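Local coordinates for protein arginase (Thermus thermophilus, PDB 2EF5) that probably hydrolyses L-arginine to L-ornithine and urea, using a pair of manganese ions, at residues A[216-221]-A[271-276]. Numbering follows the deposited sequence.
Sequences LDADVL and NRTAEM. With MN (manganese (II) ion), chain G; MN (manganese (II) ion), chain H.
Ala218 and Leu221 meet Thr273 and Met276 through aliphatic groups alone; the flat groups beside them, the carboxylates of Asp217 and Asp219, serve the metals. Asp217 ends strand 212-217 of the parallel sheet of the arginase fold, and Asp219 follows in a 3-10 turn; together they form the DxD motif. OD2 of Asp217 bridges both manganese ions and lies 2.5 Å from the chain G ion. Asp219 OD2 binds that same ion at 2.2 Å. On the anti side of the Asp217 carboxylate, Asp219 N donates to OD1 at 2.8 Å, 22° out of the plane. This is an Asx turn, and it ties the two ligands together. Asp219 OD1 also accepts from Ala119 N. His96, Asp118, His120 and Asp122 complete the two metal sites.

The start of helix 272-284 packs behind this turn, on the side away from the metals. There are no hydrogen bonds across the contact. Ala218 CB touches the methyl CG2 of Thr273 at 3.8 Å. The Thr273 hydroxyl is engaged with Asp268 OD1 and Gly228 N. Leu277 of the same helix also packs on Ala218 and Leu221. The Met276 chain bends at chi2 (-75°) and again at chi3 (-37°), which carries its methyl to the branched end of Leu221. There Met276 CE lies 3.6 Å from Leu221 CD1 and 4.1 Å from Leu221 CD2.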
loop_
_atom_site.group_PDB
_atom_site.type_symbol
_atom_site.label_atom_id
_atom_site.label_comp_id
_atom_site.label_asym_id
_atom_site.label_seq_id
_atom_site.Cartn_x
_atom_site.Cartn_y
_atom_site.Cartn_z
ATOM N N LEU A 216 9.261 4.748 -33.816
ATOM C CA LEU A 216 8.172 3.782 -33.831
ATOM C C LEU A 216 8.570 2.368 -34.245
ATOM O O LEU A 216 8.936 2.119 -35.394
ATOM C CB LEU A 216 7.050 4.310 -34.744
ATOM C CG LEU A 216 5.791 3.467 -34.974
ATOM C CD1 LEU A 216 5.076 3.201 -33.648
ATOM C CD2 LEU A 216 4.866 4.218 -35.940
ATOM N N ASP A 217 8.506 1.450 -33.284
ATOM C CA ASP A 217 8.815 0.051 -33.527
ATOM C C ASP A 217 7.478 -0.607 -33.850
ATOM O O ASP A 217 6.527 -0.497 -33.079
ATOM C CB ASP A 217 9.414 -0.596 -32.275
ATOM C CG ASP A 217 9.914 -2.000 -32.534
ATOM O OD1 ASP A 217 9.191 -2.777 -33.188
ATOM O OD2 ASP A 217 11.027 -2.338 -32.083
ATOM N N ALA A 218 7.408 -1.280 -34.993
ATOM C CA ALA A 218 6.177 -1.929 -35.426
ATOM C C ALA A 218 5.604 -2.881 -34.390
ATOM O O ALA A 218 4.390 -3.076 -34.340
ATOM C CB ALA A 218 6.417 -2.685 -36.739
ATOM N N ASP A 219 6.462 -3.471 -33.563
ATOM C CA ASP A 219 5.974 -4.422 -32.580
ATOM C C ASP A 219 5.166 -3.836 -31.434
ATOM O O ASP A 219 4.703 -4.578 -30.584
ATOM C CB ASP A 219 7.118 -5.278 -32.022
ATOM C CG ASP A 219 8.021 -4.522 -31.066
ATOM O OD1 ASP A 219 7.694 -3.398 -30.643
ATOM O OD2 ASP A 219 9.077 -5.081 -30.722
ATOM N N VAL A 220 4.988 -2.515 -31.400
ATOM C CA VAL A 220 4.197 -1.913 -30.328
ATOM C C VAL A 220 2.726 -2.224 -30.595
ATOM O O VAL A 220 1.910 -2.276 -29.680
ATOM C CB VAL A 220 4.390 -0.375 -30.260
ATOM C CG1 VAL A 220 3.704 0.299 -31.438
ATOM C CG2 VAL A 220 3.848 0.155 -28.947
ATOM N N LEU A 221 2.404 -2.435 -31.865
ATOM C CA LEU A 221 1.043 -2.742 -32.279
ATOM C C LEU A 221 0.746 -4.180 -31.910
ATOM O O LEU A 221 1.644 -5.013 -31.882
ATOM C CB LEU A 221 0.896 -2.580 -33.791
ATOM C CG LEU A 221 1.133 -1.179 -34.346
ATOM C CD1 LEU A 221 1.224 -1.243 -35.858
ATOM C CD2 LEU A 221 0.006 -0.254 -33.901
ATOM N N ASN A 271 1.980 -7.539 -46.500
ATOM C CA ASN A 271 2.614 -6.259 -46.202
ATOM C C ASN A 271 1.769 -5.347 -45.314
ATOM O O ASN A 271 2.005 -4.143 -45.280
ATOM C CB ASN A 271 2.916 -5.531 -47.525
ATOM C CG ASN A 271 4.088 -4.581 -47.410
ATOM O OD1 ASN A 271 5.078 -4.894 -46.758
ATOM N ND2 ASN A 271 3.991 -3.420 -48.063
ATOM N N ARG A 272 0.803 -5.901 -44.586
ATOM C CA ARG A 272 -0.068 -5.060 -43.768
ATOM C C ARG A 272 0.611 -4.335 -42.621
ATOM O O ARG A 272 0.131 -3.288 -42.176
ATOM C CB ARG A 272 -1.270 -5.858 -43.252
ATOM C CG ARG A 272 -0.960 -6.931 -42.231
ATOM C CD ARG A 272 -2.242 -7.709 -41.932
ATOM N NE ARG A 272 -2.125 -8.571 -40.760
ATOM C CZ ARG A 272 -3.117 -9.312 -40.280
ATOM N NH1 ARG A 272 -4.302 -9.300 -40.873
ATOM N NH2 ARG A 272 -2.922 -10.066 -39.208
ATOM N N THR A 273 1.729 -4.869 -42.146
ATOM C CA THR A 273 2.441 -4.220 -41.057
ATOM C C THR A 273 3.115 -2.962 -41.583
ATOM O O THR A 273 3.092 -1.910 -40.941
ATOM C CB THR A 273 3.488 -5.156 -40.439
ATOM O OG1 THR A 273 2.828 -6.318 -39.925
ATOM C CG2 THR A 273 4.225 -4.452 -39.298
ATOM N N ALA A 274 3.703 -3.065 -42.766
ATOM C CA ALA A 274 4.357 -1.912 -43.375
ATOM C C ALA A 274 3.291 -0.857 -43.701
ATOM O O ALA A 274 3.516 0.343 -43.513
ATOM C CB ALA A 274 5.088 -2.330 -44.649
ATOM N N GLU A 275 2.133 -1.301 -44.190
ATOM C CA GLU A 275 1.060 -0.367 -44.521
ATOM C C GLU A 275 0.582 0.315 -43.242
ATOM O O GLU A 275 0.233 1.497 -43.259
ATOM C CB GLU A 275 -0.103 -1.094 -45.212
ATOM C CG GLU A 275 0.333 -1.827 -46.486
ATOM C CD GLU A 275 -0.787 -2.592 -47.166
ATOM O OE1 GLU A 275 -1.753 -2.990 -46.476
ATOM O OE2 GLU A 275 -0.688 -2.813 -48.394
ATOM N N MET A 276 0.575 -0.428 -42.138
ATOM C CA MET A 276 0.167 0.118 -40.845
ATOM C C MET A 276 1.075 1.276 -40.463
ATOM O O MET A 276 0.605 2.364 -40.129
ATOM C CB MET A 276 0.268 -0.941 -39.745
ATOM C CG MET A 276 -0.881 -1.936 -39.657
ATOM S SD MET A 276 -2.383 -1.229 -38.946
ATOM C CE MET A 276 -1.693 -0.129 -37.683
HETATM MN MN MN G . 10.716 -3.750 -30.055
HETATM MN MN MN H . 12.719 -1.632 -30.458
#